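COG0546: Predicted phosphatases (PDB 2AH5) is of unknown function but, as a member of the haloacid dehalogenase-like hydrolase family, is probably a phosphatase. Local coordinates at residues 12-22 and 178-186. Residues are numbered along the deposited sequence; the frame is centred on the assembly and turned at random.
Sequences DGTLVDSSIGI and LAITWGFGE
Phe184 lies with one ring face against the CH2 of Gly13. Gly13 CA sits over that face, 3.5 Å from the centroid of the Phe184 ring, a CH-pi contact displaced toward the CD2-CE2 side. The far edge of the same ring points at the start of helix 19-33. Asp17 OD1 meets it there near the ring plane, 3.7 Å from Phe184 CZ, with the carboxylate turned 64° from the ring. Ser18 OG comes in at the edge by CE2, and Ser19 CB touches CZ. Asp17 CG is anti to the backbone N (chi1 -174°), which brings OD1 both to the ring and to Ser19. Ser19 N and Ser19 OG both donate to OD1, the hydroxyl on its syn lone pair. The bond from the backbone N makes an Asx turn. Two bonds thus grip Asp17 OD1, which would restrain the rotation of the carboxylate.

Asp12 and Thr14 probably belong to the DxDx(T/V) motif that, with Asp10, marks the active-site loop of HAD enzymes; here it follows strand 6-9. Ser18 OG donates to the anti lone pair of Asp12 OD1, at 2.7 Å, and Lys108 forms a salt bridge with the same oxygen. Thr14 OG1 is hydrogen-bonded to Asp162 OD1, while Phe184 N hydrogen-bonds to Asp162 OD2. Asp162 therefore ties the two loops together.

Trp182 meets the loop through its indole N-H: NE1 donates to Thr14 O at 2.8 Å, with an N-H...O angle of 155°. The oxygen lies in the indole plane and is used on a lone pair. Ile180 CD1 covers one face of the indole, over its centre, and also packs 3.5 Å from Gly13 O. Gly183 CA makes a CA-H...O contact with Gly13 O, at 3.1 Å.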
# COMPACT_ATOMS: atom_id res chain seq x y z
N ASP A 12 -1.92 1.38 2.37
CA ASP A 12 -2.64 0.24 2.94
C ASP A 12 -1.68 -0.87 3.33
O ASP A 12 -0.80 -1.21 2.55
CB ASP A 12 -3.63 -0.34 1.93
CG ASP A 12 -4.62 0.66 1.48
OD1 ASP A 12 -5.60 0.84 2.19
OD2 ASP A 12 -4.39 1.30 0.43
N GLY A 13 -1.85 -1.43 4.51
CA GLY A 13 -1.04 -2.56 4.94
C GLY A 13 0.34 -2.19 5.44
O GLY A 13 1.06 -3.05 5.92
N THR A 14 0.71 -0.92 5.34
CA THR A 14 2.01 -0.45 5.80
C THR A 14 1.83 0.68 6.83
O THR A 14 2.10 0.51 8.02
CB THR A 14 2.87 -0.01 4.59
OG1 THR A 14 3.16 -1.15 3.77
CG2 THR A 14 4.17 0.62 5.05
N LEU A 15 1.32 1.83 6.37
CA LEU A 15 0.99 2.93 7.27
C LEU A 15 -0.38 2.72 7.90
O LEU A 15 -0.60 3.00 9.09
CB LEU A 15 1.01 4.27 6.50
CG LEU A 15 2.34 4.63 5.84
CD1 LEU A 15 2.20 5.79 4.87
CD2 LEU A 15 3.39 4.95 6.91
N VAL A 16 -1.30 2.18 7.09
CA VAL A 16 -2.71 2.21 7.42
C VAL A 16 -3.26 0.80 7.53
O VAL A 16 -3.16 0.03 6.58
CB VAL A 16 -3.55 3.06 6.41
CG1 VAL A 16 -5.02 3.00 6.80
CG2 VAL A 16 -3.06 4.54 6.43
N ASP A 17 -3.82 0.48 8.69
CA ASP A 17 -4.60 -0.73 8.83
C ASP A 17 -6.01 -0.49 8.29
O ASP A 17 -6.95 -0.16 9.03
CB ASP A 17 -4.65 -1.23 10.30
CG ASP A 17 -5.35 -2.57 10.41
OD1 ASP A 17 -5.88 -3.04 9.39
OD2 ASP A 17 -5.37 -3.16 11.51
N SER A 18 -6.14 -0.70 6.98
CA SER A 18 -7.40 -0.45 6.28
C SER A 18 -8.25 -1.73 6.24
O SER A 18 -9.26 -1.77 5.52
CB SER A 18 -7.09 0.03 4.86
OG SER A 18 -6.02 -0.72 4.30
N SER A 19 -7.82 -2.77 6.96
CA SER A 19 -8.42 -4.13 6.78
C SER A 19 -9.93 -4.21 7.04
O SER A 19 -10.62 -4.88 6.29
CB SER A 19 -7.71 -5.22 7.61
OG SER A 19 -7.82 -4.95 8.99
N ILE A 20 -10.43 -3.55 8.08
CA ILE A 20 -11.89 -3.62 8.35
C ILE A 20 -12.71 -3.09 7.15
O ILE A 20 -13.65 -3.75 6.70
CB ILE A 20 -12.32 -2.94 9.68
CG1 ILE A 20 -11.61 -3.61 10.87
CG2 ILE A 20 -13.84 -3.07 9.87
CD1 ILE A 20 -11.65 -2.82 12.14
N GLY A 21 -12.37 -1.92 6.63
CA GLY A 21 -13.09 -1.36 5.48
C GLY A 21 -12.93 -2.15 4.19
O GLY A 21 -13.88 -2.23 3.40
N ILE A 22 -11.75 -2.71 3.93
CA ILE A 22 -11.54 -3.54 2.73
C ILE A 22 -12.38 -4.82 2.86
O ILE A 22 -13.14 -5.16 1.95
CB ILE A 22 -10.03 -3.87 2.52
CG1 ILE A 22 -9.25 -2.58 2.26
CG2 ILE A 22 -9.82 -4.86 1.35
CD1 ILE A 22 -7.69 -2.79 2.26
N LEU A 178 12.48 -2.25 1.61
CA LEU A 178 12.44 -2.55 3.02
C LEU A 178 11.10 -3.24 3.32
O LEU A 178 10.02 -2.61 3.23
CB LEU A 178 12.57 -1.26 3.84
CG LEU A 178 12.89 -1.42 5.34
CD1 LEU A 178 13.50 -0.14 5.87
CD2 LEU A 178 11.71 -1.86 6.19
N ALA A 179 11.17 -4.53 3.64
CA ALA A 179 9.96 -5.33 3.87
C ALA A 179 9.45 -5.13 5.29
O ALA A 179 10.22 -5.15 6.24
CB ALA A 179 10.23 -6.84 3.63
N ILE A 180 8.13 -4.99 5.44
CA ILE A 180 7.53 -4.92 6.77
C ILE A 180 6.52 -6.04 6.93
O ILE A 180 5.85 -6.42 5.95
CB ILE A 180 6.94 -3.52 7.10
CG1 ILE A 180 5.64 -3.23 6.31
CG2 ILE A 180 8.07 -2.45 6.97
CD1 ILE A 180 4.34 -3.72 7.02
N THR A 181 6.42 -6.59 8.14
CA THR A 181 5.65 -7.81 8.33
C THR A 181 4.47 -7.65 9.30
O THR A 181 3.82 -8.65 9.65
CB THR A 181 6.55 -8.97 8.83
OG1 THR A 181 7.08 -8.62 10.11
CG2 THR A 181 7.72 -9.22 7.88
N TRP A 182 4.22 -6.41 9.74
CA TRP A 182 3.06 -6.10 10.62
C TRP A 182 1.78 -5.92 9.80
O TRP A 182 0.70 -5.67 10.36
CB TRP A 182 3.33 -4.86 11.49
CG TRP A 182 3.43 -3.56 10.74
CD1 TRP A 182 2.41 -2.85 10.15
CD2 TRP A 182 4.63 -2.79 10.52
NE1 TRP A 182 2.90 -1.70 9.58
CE2 TRP A 182 4.26 -1.64 9.77
CE3 TRP A 182 5.97 -2.97 10.87
CZ2 TRP A 182 5.19 -0.68 9.36
CZ3 TRP A 182 6.90 -2.01 10.45
CH2 TRP A 182 6.50 -0.88 9.71
N GLY A 183 1.91 -6.03 8.48
CA GLY A 183 0.82 -5.69 7.55
C GLY A 183 0.18 -6.88 6.88
O GLY A 183 0.03 -7.96 7.48
N PHE A 184 -0.19 -6.70 5.61
CA PHE A 184 -1.08 -7.65 4.95
C PHE A 184 -0.36 -8.78 4.22
O PHE A 184 -0.87 -9.90 4.18
CB PHE A 184 -2.12 -6.92 4.07
CG PHE A 184 -2.91 -5.87 4.81
CD1 PHE A 184 -3.19 -6.00 6.17
CD2 PHE A 184 -3.41 -4.76 4.13
CE1 PHE A 184 -3.92 -5.03 6.86
CE2 PHE A 184 -4.15 -3.79 4.80
CZ PHE A 184 -4.39 -3.91 6.17
N GLY A 185 0.83 -8.50 3.69
CA GLY A 185 1.61 -9.52 3.01
C GLY A 185 2.29 -10.44 4.00
O GLY A 185 2.57 -10.05 5.15
N GLU A 186 2.57 -11.67 3.56
CA GLU A 186 3.20 -12.69 4.40
C GLU A 186 4.73 -12.63 4.28
O GLU A 186 5.26 -12.48 3.19
CB GLU A 186 2.70 -14.08 4.01
CG GLU A 186 1.17 -14.21 3.87
CD GLU A 186 0.46 -14.46 5.18
OE1 GLU A 186 0.95 -14.02 6.25
OE2 GLU A 186 -0.60 -15.13 5.15